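Local coordinates for protein cephalosporin acylase (Bacillus halodurans, PDB 2NLZ) that probably hydrolyses amide bonds as an acylase of the gamma-glutamyltranspeptidase family, whose members are N-terminal nucleophile hydrolases, at residues D226-H229 against A230-K234; G237-T240 against K241-A245; V451-N454 against T455-G459; V479-E482 against P483-V487. The protein carries 1 engineered substitution. All coordinates share one frame; numbering follows the deposited sequence.

Interaction 1 (D226-H229 against A230-K234); sequences DQIH and AFFDK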
loop_
_atom_site.group_PDB
_atom_site.type_symbol
_atom_site.label_atom_id
_atom_site.label_comp_id
_atom_site.label_asym_id
_atom_site.label_seq_id
_atom_site.Cartn_x
_atom_site.Cartn_y
_atom_site.Cartn_z
ATOM N N ASP D 226 -15.875 49.063 24.181
ATOM C CA ASP D 226 -15.132 50.318 24.303
ATOM C C ASP D 226 -13.632 50.138 24.067
ATOM O O ASP D 226 -12.997 50.984 23.435
ATOM C CB ASP D 226 -15.368 50.960 25.670
ATOM C CG ASP D 226 -16.783 51.469 25.840
ATOM O OD1 ASP D 226 -17.199 51.654 26.995
ATOM O OD2 ASP D 226 -17.485 51.686 24.832
ATOM N N GLN D 227 -13.072 49.039 24.577
ATOM C CA GLN D 227 -11.654 48.731 24.387
ATOM C C GLN D 227 -11.336 48.395 22.942
ATOM O O GLN D 227 -10.263 48.732 22.442
ATOM C CB GLN D 227 -11.236 47.562 25.266
ATOM C CG GLN D 227 -11.082 47.915 26.719
ATOM C CD GLN D 227 -10.419 46.809 27.510
ATOM O OE1 GLN D 227 -10.960 46.341 28.510
ATOM N NE2 GLN D 227 -9.243 46.376 27.062
ATOM N N ILE D 228 -12.274 47.714 22.289
ATOM C CA ILE D 228 -12.158 47.355 20.882
ATOM C C ILE D 228 -12.231 48.613 20.028
ATOM O O ILE D 228 -11.393 48.815 19.154
ATOM C CB ILE D 228 -13.263 46.351 20.452
ATOM C CG1 ILE D 228 -13.045 44.990 21.105
ATOM C CG2 ILE D 228 -13.275 46.165 18.949
ATOM C CD1 ILE D 228 -14.268 44.107 21.064
ATOM N N HIS D 229 -13.220 49.460 20.302
ATOM C CA HIS D 229 -13.413 50.711 19.564
ATOM C C HIS D 229 -12.202 51.636 19.667
ATOM O O HIS D 229 -11.803 52.243 18.671
ATOM C CB HIS D 229 -14.684 51.432 20.037
ATOM C CG HIS D 229 -14.823 52.834 19.520
ATOM N ND1 HIS D 229 -15.306 53.119 18.263
ATOM C CD2 HIS D 229 -14.544 54.029 20.095
ATOM C CE1 HIS D 229 -15.315 54.427 18.081
ATOM N NE2 HIS D 229 -14.855 55.002 19.178
ATOM N N ALA D 230 -11.622 51.715 20.864
ATOM C CA ALA D 230 -10.530 52.638 21.148
ATOM C C ALA D 230 -9.266 52.256 20.399
ATOM O O ALA D 230 -8.561 53.124 19.888
ATOM C CB ALA D 230 -10.260 52.713 22.649
ATOM N N PHE D 231 -8.986 50.960 20.329
ATOM C CA PHE D 231 -7.785 50.478 19.651
ATOM C C PHE D 231 -7.859 50.661 18.127
ATOM O O PHE D 231 -6.849 50.948 17.474
ATOM C CB PHE D 231 -7.510 49.015 20.005
ATOM C CG PHE D 231 -6.191 48.508 19.486
ATOM C CD1 PHE D 231 -4.995 48.882 20.092
ATOM C CD2 PHE D 231 -6.140 47.667 18.387
ATOM C CE1 PHE D 231 -3.778 48.417 19.623
ATOM C CE2 PHE D 231 -4.927 47.212 17.907
ATOM C CZ PHE D 231 -3.743 47.587 18.531
ATOM N N PHE D 232 -9.058 50.491 17.576
ATOM C CA PHE D 232 -9.293 50.675 16.145
ATOM C C PHE D 232 -9.249 52.147 15.744
ATOM O O PHE D 232 -8.680 52.496 14.707
ATOM C CB PHE D 232 -10.618 50.030 15.726
ATOM C CG PHE D 232 -10.485 48.582 15.362
ATOM C CD1 PHE D 232 -10.504 48.183 14.032
ATOM C CD2 PHE D 232 -10.305 47.618 16.346
ATOM C CE1 PHE D 232 -10.365 46.844 13.688
ATOM C CE2 PHE D 232 -10.159 46.271 16.012
ATOM C CZ PHE D 232 -10.191 45.888 14.679
ATOM N N ASP D 233 -9.838 53.001 16.579
ATOM C CA ASP D 233 -9.830 54.445 16.355
ATOM C C ASP D 233 -8.405 55.003 16.430
ATOM O O ASP D 233 -8.072 55.953 15.725
ATOM C CB ASP D 233 -10.742 55.149 17.368
ATOM C CG ASP D 233 -10.973 56.607 17.037
ATOM O OD1 ASP D 233 -11.901 56.905 16.260
ATOM O OD2 ASP D 233 -10.231 57.453 17.571
ATOM N N LYS D 234 -7.572 54.387 17.267
ATOM C CA LYS D 234 -6.184 54.806 17.452
ATOM C C LYS D 234 -5.292 54.414 16.267
ATOM O O LYS D 234 -4.222 54.995 16.068
ATOM C CB LYS D 234 -5.632 54.209 18.748
ATOM C CG LYS D 234 -4.363 54.867 19.279
ATOM C CD LYS D 234 -3.909 54.247 20.601
ATOM C CE LYS D 234 -4.869 54.585 21.737
ATOM N NZ LYS D 234 -4.471 53.926 23.004
#
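The Phe232 ring turns an edge to the backbone carbonyl of Ile228, which lies near the ring plane with its O atom 3.2 Å from Phe232 CD2. The imidazole of His229 meets its partner differently: the CB of Asp233 lies over one of its faces, with His229 NE2 4.5 Å from Asp233 CB. Both pairs are spaced four residues apart, one helical turn. The CG of His229 stands opposite its own backbone N (chi1 169°), and Asp233 has the same first torsion, which brings the carboxylate and the imidazole along the same flank of the helix. Their polar ends do not bond, however, with His229 NE2 4.6 Å from Asp233 OD1. The apolar flank is carried by Ile228, whose CG2 branch touches the ring, 4.2 Å from Phe232 CD2. Leu239 touches both of these side chains, and Val117 also packs on Phe232, so this flank faces the protein interior. Phe231 points elsewhere and packs on Pro388 and the ring of His235.

Beneath the side chains the backbone bonds hold the spacing. Asp233 N donates to His229 O over 3.0 Å at 159°, and Phe232 N to Ile228 O over 3.3 Å. Ala230 N reaches Asp226 O at 3.0 Å with a more bent angle of 146°, while the bond from Phe231 N to Gln227 O is weak. Successive i to i+4 bonds, with buried Ile228 and Phe232 on one side and exposed Asp226, Ala230 and Asp233 elsewhere, are characteristic of an amphipathic alpha-helix, here the final turns of helix 223-234.

Interaction 2 (G237-T240 against K241-A245); sequences GYLT and KEDLA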
loop_
_atom_site.group_PDB
_atom_site.type_symbol
_atom_site.label_atom_id
_atom_site.label_comp_id
_atom_site.label_asym_id
_atom_site.label_seq_id
_atom_site.Cartn_x
_atom_site.Cartn_y
_atom_site.Cartn_z
ATOM N N GLY D 237 -8.850 52.428 12.049
ATOM C CA GLY D 237 -9.773 51.365 11.664
ATOM C C GLY D 237 -11.150 51.905 11.333
ATOM O O GLY D 237 -11.400 53.101 11.465
ATOM N N TYR D 238 -12.045 51.021 10.902
ATOM C CA TYR D 238 -13.402 51.428 10.540
ATOM C C TYR D 238 -14.420 50.901 11.547
ATOM O O TYR D 238 -15.572 51.353 11.582
ATOM C CB TYR D 238 -13.745 50.967 9.117
ATOM C CG TYR D 238 -12.908 51.636 8.048
ATOM C CD1 TYR D 238 -13.291 52.853 7.492
ATOM C CD2 TYR D 238 -11.729 51.052 7.598
ATOM C CE1 TYR D 238 -12.520 53.468 6.520
ATOM C CE2 TYR D 238 -10.949 51.658 6.627
ATOM C CZ TYR D 238 -11.347 52.865 6.090
ATOM O OH TYR D 238 -10.566 53.467 5.120
ATOM N N LEU D 239 -13.972 49.960 12.373
ATOM C CA LEU D 239 -14.802 49.329 13.384
ATOM C C LEU D 239 -15.105 50.268 14.560
ATOM O O LEU D 239 -14.193 50.751 15.232
ATOM C CB LEU D 239 -14.090 48.072 13.877
ATOM C CG LEU D 239 -14.901 46.808 14.165
ATOM C CD1 LEU D 239 -14.955 46.501 15.639
ATOM C CD2 LEU D 239 -16.287 46.922 13.595
ATOM N N THR D 240 -16.388 50.528 14.804
ATOM C CA THR D 240 -16.792 51.439 15.872
ATOM C C THR D 240 -17.606 50.735 16.953
ATOM O O THR D 240 -17.994 49.573 16.783
ATOM C CB THR D 240 -17.624 52.623 15.331
ATOM O OG1 THR D 240 -18.863 52.138 14.795
ATOM C CG2 THR D 240 -16.856 53.393 14.255
ATOM N N LYS D 241 -17.853 51.451 18.057
ATOM C CA LYS D 241 -18.756 51.018 19.123
ATOM C C LYS D 241 -20.098 50.647 18.536
ATOM O O LYS D 241 -20.635 49.580 18.829
ATOM C CB LYS D 241 -19.006 52.156 20.108
ATOM C CG LYS D 241 -17.984 52.353 21.192
ATOM C CD LYS D 241 -18.365 53.575 22.015
ATOM C CE LYS D 241 -17.161 54.199 22.699
ATOM N NZ LYS D 241 -17.476 55.553 23.239
ATOM N N GLU D 242 -20.627 51.546 17.704
ATOM C CA GLU D 242 -21.986 51.446 17.174
ATOM C C GLU D 242 -22.162 50.298 16.189
ATOM O O GLU D 242 -23.273 49.782 16.028
ATOM C CB GLU D 242 -22.419 52.773 16.544
ATOM C CG GLU D 242 -22.683 53.873 17.560
ATOM C CD GLU D 242 -22.084 55.204 17.140
ATOM O OE1 GLU D 242 -22.683 55.892 16.287
ATOM O OE2 GLU D 242 -21.009 55.562 17.670
ATOM N N ASP D 243 -21.069 49.904 15.539
ATOM C CA ASP D 243 -21.065 48.730 14.670
ATOM C C ASP D 243 -21.301 47.476 15.495
ATOM O O ASP D 243 -22.120 46.632 15.138
ATOM C CB ASP D 243 -19.738 48.623 13.926
ATOM C CG ASP D 243 -19.679 49.519 12.710
ATOM O OD1 ASP D 243 -20.698 49.608 11.992
ATOM O OD2 ASP D 243 -18.609 50.125 12.471
ATOM N N LEU D 244 -20.580 47.376 16.604
ATOM C CA LEU D 244 -20.730 46.273 17.543
ATOM C C LEU D 244 -22.086 46.326 18.244
ATOM O O LEU D 244 -22.757 45.305 18.383
ATOM C CB LEU D 244 -19.598 46.292 18.583
ATOM C CG LEU D 244 -18.148 46.232 18.097
ATOM C CD1 LEU D 244 -17.149 46.554 19.200
ATOM C CD2 LEU D 244 -17.839 44.870 17.464
ATOM N N ALA D 245 -22.482 47.527 18.662
ATOM C CA ALA D 245 -23.700 47.746 19.450
ATOM C C ALA D 245 -24.979 47.194 18.825
ATOM O O ALA D 245 -25.817 46.629 19.530
ATOM C CB ALA D 245 -23.874 49.223 19.766
#
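Thr240 turns its hydroxyl between its own backbone N and carbonyl carbon (chi1 65°), while Asp243 swings CG opposite its carbonyl carbon (chi1 -81°); together these torsions bring the two side chains obliquely across each other at the start of helix 241-245. The result is a capping box. Thr240, the N-cap residue, accepts from Asp243 N through OG1 at 3.2 Å, and in return Asp243 OD2 accepts from Thr240 N, also at 3.2 Å. This N-H approaches the anti side of the carboxylate, only 16° out of its plane. A weak bond runs from Thr240 OG1 to the same oxygen, Asp243 OD2, at 3.1 Å. The other carboxylate oxygen, OD1, is taken by the backbone N of Met93, so both ends of this buried group have a donor. An alanine in place of Asp243 would probably leave Thr240 N and Met93 N without their carboxylate acceptor and the first turn less firmly capped.

The backbone adds a weak bond from Leu244 N to Thr240 O at 3.4 Å. Beside the box lies an apolar contact in which Leu239 and Leu244 cross at about a right angle, Leu239 CD1 being 3.8 Å from Leu244 CD2. The other branch, Leu239 CD2, rests 3.9 Å from Asp243 CB. Leu239 also packs on Ile228 and Phe232, and Lys241 touches Asp226 and His229, so the capped turn lies against the preceding helix 223-234, just ahead of strand 250-259.

Interaction 3 (V451-N454 against T455-G459); sequences VMMN and TIDFG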
loop_
_atom_site.group_PDB
_atom_site.type_symbol
_atom_site.label_atom_id
_atom_site.label_comp_id
_atom_site.label_asym_id
_atom_site.label_seq_id
_atom_site.Cartn_x
_atom_site.Cartn_y
_atom_site.Cartn_z
ATOM N N VAL D 451 -18.232 13.831 1.879
ATOM C CA VAL D 451 -18.778 13.056 3.009
ATOM C C VAL D 451 -20.227 12.644 2.764
ATOM O O VAL D 451 -20.631 11.552 3.171
ATOM C CB VAL D 451 -18.641 13.726 4.423
ATOM C CG1 VAL D 451 -17.213 14.139 4.712
ATOM C CG2 VAL D 451 -19.573 14.899 4.574
ATOM N N MET D 452 -20.995 13.497 2.079
ATOM C CA MET D 452 -22.396 13.173 1.790
ATOM C C MET D 452 -22.518 11.990 0.838
ATOM O O MET D 452 -23.332 11.083 1.054
ATOM C CB MET D 452 -23.190 14.390 1.280
ATOM C CG MET D 452 -23.660 15.366 2.383
ATOM S SD MET D 452 -24.599 14.575 3.711
ATOM C CE MET D 452 -23.345 14.141 4.922
ATOM N N MET D 453 -21.687 11.982 -0.195
ATOM C CA MET D 453 -21.688 10.862 -1.132
ATOM C C MET D 453 -21.066 9.605 -0.523
ATOM O O MET D 453 -21.539 8.497 -0.765
ATOM C CB MET D 453 -20.992 11.252 -2.418
ATOM C CG MET D 453 -21.779 12.243 -3.198
ATOM S SD MET D 453 -21.319 12.133 -4.911
ATOM C CE MET D 453 -20.668 13.753 -5.114
ATOM N N ASN D 454 -20.027 9.784 0.290
ATOM C CA ASN D 454 -19.440 8.676 1.044
ATOM C C ASN D 454 -20.453 8.033 1.980
ATOM O O ASN D 454 -20.419 6.831 2.215
ATOM C CB ASN D 454 -18.221 9.147 1.843
ATOM C CG ASN D 454 -17.046 9.536 0.954
ATOM O OD1 ASN D 454 -17.051 9.296 -0.253
ATOM N ND2 ASN D 454 -16.035 10.164 1.555
ATOM N N THR D 455 -21.361 8.839 2.510
ATOM C CA THR D 455 -22.351 8.344 3.452
ATOM C C THR D 455 -23.587 7.772 2.770
ATOM O O THR D 455 -23.945 6.609 2.989
ATOM C CB THR D 455 -22.736 9.430 4.462
ATOM O OG1 THR D 455 -21.550 9.851 5.141
ATOM C CG2 THR D 455 -23.700 8.889 5.493
ATOM N N ILE D 456 -24.216 8.581 1.925
ATOM C CA ILE D 456 -25.476 8.195 1.289
ATOM C C ILE D 456 -25.263 7.210 0.137
ATOM O O ILE D 456 -25.851 6.125 0.110
ATOM C CB ILE D 456 -26.286 9.442 0.842
ATOM C CG1 ILE D 456 -26.747 10.244 2.073
ATOM C CG2 ILE D 456 -27.453 9.047 -0.052
ATOM C CD1 ILE D 456 -26.800 11.752 1.849
ATOM N N ASP D 457 -24.403 7.578 -0.801
ATOM C CA ASP D 457 -24.169 6.754 -1.982
ATOM C C ASP D 457 -23.354 5.512 -1.713
ATOM O O ASP D 457 -23.595 4.471 -2.308
ATOM C CB ASP D 457 -23.468 7.563 -3.060
ATOM C CG ASP D 457 -24.320 8.677 -3.574
ATOM O OD1 ASP D 457 -25.519 8.427 -3.820
ATOM O OD2 ASP D 457 -23.784 9.791 -3.733
ATOM N N PHE D 458 -22.371 5.615 -0.832
ATOM C CA PHE D 458 -21.392 4.543 -0.748
ATOM C C PHE D 458 -21.343 3.812 0.595
ATOM O O PHE D 458 -20.563 2.867 0.761
ATOM C CB PHE D 458 -20.027 5.057 -1.197
ATOM C CG PHE D 458 -20.074 5.810 -2.501
ATOM C CD1 PHE D 458 -20.698 5.263 -3.621
ATOM C CD2 PHE D 458 -19.497 7.058 -2.614
ATOM C CE1 PHE D 458 -20.756 5.953 -4.823
ATOM C CE2 PHE D 458 -19.542 7.753 -3.826
ATOM C CZ PHE D 458 -20.172 7.191 -4.928
ATOM N N GLY D 459 -22.198 4.241 1.528
ATOM C CA GLY D 459 -22.451 3.505 2.773
ATOM C C GLY D 459 -21.276 3.346 3.733
ATOM O O GLY D 459 -21.190 2.341 4.469
#
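The side chains of Met453 and Asp457 run alongside each other in the same direction, where helix 444-457 ends in a wider pi-type turn and Gly459 then leaves the helix with positive phi. The helix packs on strands 431-438 and 512-517, an arrangement consistent with the layered helix and sheet core of N-terminal nucleophile hydrolases. The carboxylate of Asp457 runs along Met453, with Asp457 OD2 3.2 Å from Met453 CG, but its polar partners are elsewhere: OD2 bonds to Tyr259 OH, and OD1 forms a salt bridge with Arg260.

Next to Met453 in the chain, Met452 bends at chi2 (-54°) and chi3, and the bends carry its sulfur to Ile456, one turn further on, where Met452 SD touches Ile456 CD1 at 4.0 Å. Phe436 and Trp516 also pack on Met452. On the loop side the aromatic ring of Phe458 sits beside the last turn, with Phe458 CE2 4.0 Å from Met453 CB, while one face of the ring has the CB of its neighbour Asp457 over its centre. The amide of Asn454 is turned 46° from the ring plane; its OD1 is bonded by Lys291 NZ and its ND2 donates to Ala465 O. Met453 O accepts two weak bonds, an alpha-type one from Asp457 N and a pi-type one from Phe458 N.

Thr455 touches Phe5 of the second subunit and also folds its hydroxyl back onto the helix. With OG1 opposite the carbonyl carbon (chi1 -58°), it donates to Val451 O at 2.8 Å; Thr455 N reaches the same Val451 O at 2.9 Å from the opposite face of the carbonyl plane.

Interaction 4 (V479-E482 against P483-V487); sequences VQVE and PTFPV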
loop_
_atom_site.group_PDB
_atom_site.type_symbol
_atom_site.label_atom_id
_atom_site.label_comp_id
_atom_site.label_asym_id
_atom_site.label_seq_id
_atom_site.Cartn_x
_atom_site.Cartn_y
_atom_site.Cartn_z
ATOM N N VAL D 479 -7.164 20.356 -10.156
ATOM C CA VAL D 479 -7.710 19.603 -9.024
ATOM C C VAL D 479 -6.564 18.993 -8.236
ATOM O O VAL D 479 -5.786 18.206 -8.782
ATOM C CB VAL D 479 -8.628 18.448 -9.476
ATOM C CG1 VAL D 479 -9.109 17.673 -8.287
ATOM C CG2 VAL D 479 -9.800 18.960 -10.260
ATOM N N GLN D 480 -6.459 19.357 -6.963
ATOM C CA GLN D 480 -5.497 18.751 -6.047
ATOM C C GLN D 480 -6.050 17.462 -5.454
ATOM O O GLN D 480 -7.230 17.414 -5.086
ATOM C CB GLN D 480 -5.191 19.715 -4.915
ATOM C CG GLN D 480 -4.741 21.080 -5.398
ATOM C CD GLN D 480 -4.280 21.988 -4.276
ATOM O OE1 GLN D 480 -3.332 22.750 -4.437
ATOM N NE2 GLN D 480 -4.953 21.916 -3.140
ATOM N N VAL D 481 -5.213 16.418 -5.371
ATOM C CA VAL D 481 -5.592 15.173 -4.669
ATOM C C VAL D 481 -4.582 14.766 -3.591
ATOM O O VAL D 481 -3.446 15.249 -3.571
ATOM C CB VAL D 481 -5.842 13.977 -5.633
ATOM C CG1 VAL D 481 -6.934 14.316 -6.651
ATOM C CG2 VAL D 481 -4.535 13.523 -6.333
ATOM N N GLU D 482 -5.009 13.877 -2.697
ATOM C CA GLU D 482 -4.174 13.405 -1.590
ATOM C C GLU D 482 -3.197 12.316 -2.008
ATOM O O GLU D 482 -3.462 11.578 -2.957
ATOM C CB GLU D 482 -5.060 12.883 -0.462
ATOM C CG GLU D 482 -5.631 13.978 0.416
ATOM C CD GLU D 482 -6.282 13.453 1.678
ATOM O OE1 GLU D 482 -5.640 13.545 2.755
ATOM O OE2 GLU D 482 -7.425 12.952 1.585
ATOM N N PRO D 483 -2.064 12.196 -1.289
ATOM C CA PRO D 483 -1.079 11.141 -1.560
ATOM C C PRO D 483 -1.706 9.750 -1.612
ATOM O O PRO D 483 -1.174 8.847 -2.265
ATOM C CB PRO D 483 -0.150 11.224 -0.350
ATOM C CG PRO D 483 -0.239 12.616 0.095
ATOM C CD PRO D 483 -1.637 13.061 -0.174
ATOM N N THR D 484 -2.838 9.608 -0.926
ATOM C CA THR D 484 -3.532 8.342 -0.774
ATOM C C THR D 484 -4.686 8.221 -1.783
ATOM O O THR D 484 -5.377 7.204 -1.825
ATOM C CB THR D 484 -3.997 8.163 0.696
ATOM O OG1 THR D 484 -4.847 7.017 0.812
ATOM C CG2 THR D 484 -4.744 9.408 1.185
ATOM N N PHE D 485 -4.878 9.253 -2.606
ATOM C CA PHE D 485 -5.798 9.164 -3.744
ATOM C C PHE D 485 -5.261 8.137 -4.736
ATOM O O PHE D 485 -4.105 8.232 -5.157
ATOM C CB PHE D 485 -5.942 10.514 -4.440
ATOM C CG PHE D 485 -7.095 10.583 -5.392
ATOM C CD1 PHE D 485 -6.946 10.208 -6.724
ATOM C CD2 PHE D 485 -8.332 11.039 -4.962
ATOM C CE1 PHE D 485 -8.023 10.268 -7.614
ATOM C CE2 PHE D 485 -9.408 11.107 -5.840
ATOM C CZ PHE D 485 -9.252 10.714 -7.169
ATOM N N PRO D 486 -6.095 7.149 -5.099
ATOM C CA PRO D 486 -5.687 6.058 -5.973
ATOM C C PRO D 486 -5.104 6.547 -7.317
ATOM O O PRO D 486 -5.751 7.311 -8.058
ATOM C CB PRO D 486 -6.974 5.243 -6.148
ATOM C CG PRO D 486 -8.076 6.148 -5.727
ATOM C CD PRO D 486 -7.500 7.027 -4.686
ATOM N N VAL D 487 -3.877 6.098 -7.595
ATOM C CA VAL D 487 -3.031 6.652 -8.656
ATOM C C VAL D 487 -3.537 6.319 -10.052
ATOM O O VAL D 487 -3.499 7.172 -10.941
ATOM C CB VAL D 487 -1.550 6.202 -8.490
ATOM C CG1 VAL D 487 -0.670 6.755 -9.604
ATOM C CG2 VAL D 487 -0.999 6.628 -7.127
#
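Val481 and Phe485 pack together beside a type I beta turn that runs from Glu482 to Phe485 and leads from strand 478-481 toward helix 487-495. The Phe485 side chain can be followed outward across it. Its CB lies 3.1 Å from Glu482 O and 3.7 Å from Val481 CB. With CG opposite the backbone N (chi1 -166°), the ring is swung back over the strand end, and Phe485 CG comes within 3.6 Å of Val481 CB. Farther out, Phe485 CD2 meets Val481 CG1 at 3.9 Å, and Phe485 CE2 meets the same methyl at 4.1 Å. This methyl stands almost squarely over the ring, 9° off its normal, in a CH-pi contact. The opposite face is covered by Pro486 CD, offset toward the rim. Beyond the two segments, Tyr297 meets the ring edge-to-face, and Ala490 and Leu493 of helix 487-495 pack on it. An alanine in place of Phe485 would probably open a gap between the strand end and this helix and leave Val481 CG1 without its aromatic face.

The charged side chain of the turn, Glu482, leads away from the ring. It extends beyond CG to a salt bridge between its OE1 and Arg531, while its CB touches Thr484 CG2 at 3.9 Å. At the corner, Pro483 packs on Val487 of a third subunit, and Val487 packs in turn on Pro483 of that subunit. The turn is closed by Phe485 N donating to Glu482 O at 2.7 Å, the N-H arriving from above the carbonyl plane, 59° out of it.

How the interactions relate
The four contacts form two groups on opposite sides of the chain's centre. Interactions 1 and 2 touch, their centres about 9 Å apart: Phe232 O and Gly237 N, 2.7 Å apart, probably form a hydrogen bond, and Asp226 OD2 packs against Lys241 CE at 3.3 Å, so the last turns of helix 223-234 and the capped start of helix 241-245 pack directly on each other. Interactions 3 and 4 lie about 19 Å apart between centres, with nearest atoms about 9 Å apart; both reach neighbouring subunits, 451-459 the second and 479-487 the third. Between the groups, centres are about 44 to 48 Å apart. All four are local packing within the gamma-glutamyltranspeptidase family region.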